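Local coordinates for extracellular solute-binding protein family 1 (Arthrobacter chlorophenolicus, PDB 4R2F) that binds the disaccharide laminaribiose and probably delivers it, as an extracellular solute-binding protein, to an ABC-type sugar transporter, at residues A[227-239]-A[414-426]. Numbering follows the deposited sequence.
Sequences LDVLNDRNVEAVE and AKSALTAFDTGLK
Val229 and Leu418 meet where a helix and the turn leading into it lie across the C-terminal helix. Val229 spreads its methyls over different neighbours because a chi1 of 177° swings CG1 opposite the backbone N, leaving CG2 beside it. CG1 comes within 3.8 Å of Leu418 CD2 and meets the Phe421 ring obliquely, while CG2 turns toward Leu425 CD1, which lies over one face of that ring. Leu418 is likewise forked: CD2 serves the turn, CD1 the start of helix 232-246, 3.6 Å from Val235 CA. Val238 slides past Leu418 in the opposite direction with CG2 beside the leucine methyls, while its CG1 packs 3.6 Å from Ala414 CB. This small side chain lets the backbones come near locally, Val238 CA lying 5.5 Å from Ala414 CA.

Polar groups join the segments through one water, which accepts from Val229 N and donates to Asp422 OD1 at 2.6 Å. The other oxygen, Asp422 OD2, receives Lys426 NZ on its syn side, 2.7 Å away, the lysine's extended chain passing Leu227 CD1. Were Asp422 replaced by an alanine, the bridging water would probably lose its acceptor and the Lys426 ammonium its mate. Leu230 lays both methyls against Thr419 OG1, which donates to Lys415 O. From helix 232-246, Asn234 ND2 reaches back to Val229 O, 3.0 Å away and above the carbonyl plane, and also bonds Gly219 O.

Phe403 stacks on Phe421 and touches Val238 and Leu418, extending the apolar core. A type I turn from Asp228 to Asn231, the N-cap, leads into the first helix. The N-to-C directions of 232-239 and 414-426 differ by 119°, a steep helix packing in the periphery of a solute-binding protein fold, with the Phe421 side chain about 12 Å from the bound glucose unit.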
# COMPACT_ATOMS: atom_id res chain seq x y z
N LEU A 227 12.85 -17.07 -3.69
CA LEU A 227 12.41 -17.03 -2.29
C LEU A 227 13.56 -17.17 -1.33
O LEU A 227 14.43 -18.01 -1.50
CB LEU A 227 11.37 -18.12 -2.02
CG LEU A 227 9.97 -17.87 -2.58
CD1 LEU A 227 9.10 -19.11 -2.44
CD2 LEU A 227 9.30 -16.68 -1.88
N ASP A 228 13.57 -16.32 -0.32
CA ASP A 228 14.58 -16.36 0.72
C ASP A 228 13.96 -16.00 2.10
O ASP A 228 14.49 -15.17 2.85
CB ASP A 228 15.71 -15.39 0.37
CG ASP A 228 16.94 -15.54 1.27
OD1 ASP A 228 17.15 -16.64 1.83
OD2 ASP A 228 17.68 -14.55 1.43
N VAL A 229 12.85 -16.66 2.42
CA VAL A 229 12.03 -16.29 3.58
C VAL A 229 12.75 -16.49 4.92
O VAL A 229 12.65 -15.66 5.83
CB VAL A 229 10.71 -17.04 3.55
CG1 VAL A 229 9.88 -16.73 4.80
CG2 VAL A 229 9.96 -16.66 2.29
N LEU A 230 13.51 -17.57 5.03
CA LEU A 230 14.18 -17.90 6.28
C LEU A 230 15.54 -17.24 6.44
O LEU A 230 16.31 -17.60 7.31
CB LEU A 230 14.29 -19.43 6.41
CG LEU A 230 12.99 -20.03 6.94
CD1 LEU A 230 12.75 -21.44 6.42
CD2 LEU A 230 13.06 -19.98 8.47
N ASN A 231 15.84 -16.25 5.61
CA ASN A 231 17.04 -15.43 5.81
C ASN A 231 17.13 -14.91 7.26
O ASN A 231 16.13 -14.50 7.86
CB ASN A 231 17.05 -14.31 4.75
CG ASN A 231 17.69 -13.04 5.23
OD1 ASN A 231 17.06 -12.25 5.92
ND2 ASN A 231 18.94 -12.83 4.86
N ASP A 232 18.33 -14.94 7.84
CA ASP A 232 18.54 -14.45 9.21
C ASP A 232 18.11 -13.02 9.53
O ASP A 232 17.87 -12.70 10.69
CB ASP A 232 20.02 -14.50 9.59
CG ASP A 232 20.57 -15.93 9.73
OD1 ASP A 232 20.03 -16.92 9.17
OD2 ASP A 232 21.60 -16.05 10.41
N ARG A 233 18.09 -12.13 8.54
CA ARG A 233 17.61 -10.77 8.79
C ARG A 233 16.09 -10.77 8.96
O ARG A 233 15.55 -10.00 9.74
CB ARG A 233 17.99 -9.81 7.67
CG ARG A 233 19.48 -9.59 7.51
CD ARG A 233 20.06 -8.97 8.74
NE ARG A 233 21.45 -8.55 8.56
CZ ARG A 233 21.85 -7.37 8.10
NH1 ARG A 233 21.00 -6.44 7.70
NH2 ARG A 233 23.15 -7.13 8.04
N ASN A 234 15.43 -11.64 8.23
CA ASN A 234 14.02 -11.84 8.40
C ASN A 234 13.71 -12.42 9.77
O ASN A 234 12.75 -12.00 10.40
CB ASN A 234 13.44 -12.73 7.32
CG ASN A 234 13.48 -12.07 5.94
OD1 ASN A 234 13.66 -10.85 5.82
ND2 ASN A 234 13.25 -12.87 4.90
N VAL A 235 14.52 -13.36 10.24
CA VAL A 235 14.25 -13.98 11.55
C VAL A 235 14.35 -12.94 12.64
O VAL A 235 13.49 -12.85 13.52
CB VAL A 235 15.22 -15.15 11.87
CG1 VAL A 235 15.03 -15.65 13.29
CG2 VAL A 235 15.00 -16.28 10.88
N GLU A 236 15.41 -12.15 12.59
CA GLU A 236 15.56 -11.05 13.54
C GLU A 236 14.39 -10.07 13.55
O GLU A 236 14.02 -9.56 14.61
CB GLU A 236 16.78 -10.23 13.21
CG GLU A 236 17.92 -10.34 14.16
CD GLU A 236 18.92 -9.25 13.88
OE1 GLU A 236 19.22 -8.47 14.80
OE2 GLU A 236 19.38 -9.17 12.71
N ALA A 237 13.89 -9.75 12.36
CA ALA A 237 12.80 -8.82 12.20
C ALA A 237 11.55 -9.36 12.89
O ALA A 237 10.89 -8.65 13.64
CB ALA A 237 12.54 -8.54 10.73
N VAL A 238 11.29 -10.65 12.68
CA VAL A 238 10.15 -11.29 13.28
C VAL A 238 10.31 -11.44 14.79
O VAL A 238 9.34 -11.26 15.52
CB VAL A 238 9.84 -12.64 12.63
CG1 VAL A 238 8.71 -13.36 13.36
CG2 VAL A 238 9.42 -12.43 11.18
N GLU A 239 11.52 -11.75 15.25
CA GLU A 239 11.82 -11.78 16.69
C GLU A 239 11.55 -10.42 17.34
O GLU A 239 11.10 -10.35 18.47
CB GLU A 239 13.27 -12.20 16.96
CG GLU A 239 13.53 -13.69 16.74
CD GLU A 239 15.00 -14.10 16.93
OE1 GLU A 239 15.91 -13.24 16.89
OE2 GLU A 239 15.24 -15.31 17.10
N ALA A 414 9.71 -17.37 15.90
CA ALA A 414 9.96 -16.65 14.64
C ALA A 414 10.26 -17.61 13.49
O ALA A 414 9.63 -17.56 12.43
CB ALA A 414 11.11 -15.67 14.83
N LYS A 415 11.20 -18.52 13.75
CA LYS A 415 11.56 -19.54 12.75
C LYS A 415 10.37 -20.37 12.31
O LYS A 415 10.18 -20.58 11.10
CB LYS A 415 12.69 -20.45 13.28
CG LYS A 415 14.09 -19.88 13.03
CD LYS A 415 15.08 -20.16 14.15
CE LYS A 415 16.50 -19.87 13.69
NZ LYS A 415 17.39 -19.50 14.82
N SER A 416 9.53 -20.81 13.25
CA SER A 416 8.34 -21.60 12.88
C SER A 416 7.36 -20.81 12.03
O SER A 416 6.79 -21.33 11.06
CB SER A 416 7.61 -22.16 14.13
OG SER A 416 8.49 -22.95 14.95
N ALA A 417 7.09 -19.58 12.44
CA ALA A 417 6.15 -18.73 11.70
C ALA A 417 6.64 -18.53 10.24
O ALA A 417 5.89 -18.70 9.30
CB ALA A 417 5.98 -17.41 12.41
N LEU A 418 7.92 -18.20 10.12
CA LEU A 418 8.55 -18.01 8.81
C LEU A 418 8.57 -19.27 7.96
O LEU A 418 8.39 -19.20 6.74
CB LEU A 418 9.96 -17.47 9.01
CG LEU A 418 10.06 -15.99 9.39
CD1 LEU A 418 11.43 -15.60 9.92
CD2 LEU A 418 9.68 -15.10 8.20
N THR A 419 8.76 -20.43 8.59
CA THR A 419 8.76 -21.70 7.88
C THR A 419 7.37 -21.97 7.35
O THR A 419 7.22 -22.39 6.20
CB THR A 419 9.25 -22.86 8.78
OG1 THR A 419 10.57 -22.54 9.22
CG2 THR A 419 9.28 -24.18 8.04
N ALA A 420 6.35 -21.72 8.17
CA ALA A 420 4.96 -21.88 7.71
C ALA A 420 4.67 -20.91 6.55
O ALA A 420 3.97 -21.24 5.60
CB ALA A 420 3.97 -21.66 8.85
N PHE A 421 5.22 -19.70 6.65
CA PHE A 421 5.07 -18.68 5.61
C PHE A 421 5.72 -19.17 4.29
O PHE A 421 5.06 -19.22 3.24
CB PHE A 421 5.68 -17.36 6.13
CG PHE A 421 5.48 -16.17 5.22
CD1 PHE A 421 4.36 -16.05 4.42
CD2 PHE A 421 6.43 -15.17 5.19
CE1 PHE A 421 4.19 -14.96 3.60
CE2 PHE A 421 6.27 -14.07 4.37
CZ PHE A 421 5.15 -13.98 3.57
N ASP A 422 6.98 -19.57 4.39
CA ASP A 422 7.74 -20.14 3.27
C ASP A 422 6.98 -21.24 2.57
O ASP A 422 6.77 -21.24 1.36
CB ASP A 422 9.06 -20.70 3.81
CG ASP A 422 10.05 -21.03 2.72
OD1 ASP A 422 10.32 -20.20 1.83
OD2 ASP A 422 10.60 -22.14 2.78
N THR A 423 6.52 -22.19 3.37
CA THR A 423 5.79 -23.31 2.86
C THR A 423 4.50 -22.90 2.18
O THR A 423 4.17 -23.45 1.13
CB THR A 423 5.53 -24.31 4.01
OG1 THR A 423 6.80 -24.80 4.47
CG2 THR A 423 4.65 -25.46 3.57
N GLY A 424 3.77 -21.95 2.75
CA GLY A 424 2.50 -21.52 2.12
C GLY A 424 2.73 -20.82 0.76
O GLY A 424 1.98 -21.01 -0.21
N LEU A 425 3.78 -20.02 0.71
CA LEU A 425 4.17 -19.34 -0.52
C LEU A 425 4.59 -20.34 -1.60
O LEU A 425 4.23 -20.15 -2.74
CB LEU A 425 5.30 -18.35 -0.24
CG LEU A 425 4.91 -17.09 0.56
CD1 LEU A 425 6.17 -16.30 0.92
CD2 LEU A 425 3.91 -16.24 -0.21
N LYS A 426 5.30 -21.41 -1.24
CA LYS A 426 5.68 -22.43 -2.23
C LYS A 426 4.49 -23.15 -2.80
O LYS A 426 4.51 -23.52 -3.97
CB LYS A 426 6.73 -23.40 -1.68
CG LYS A 426 8.09 -22.72 -1.62
CD LYS A 426 9.14 -23.45 -0.81
CE LYS A 426 10.35 -22.55 -0.71
NZ LYS A 426 11.32 -23.03 0.31
O HOH W 1 12.61 -19.23 1.18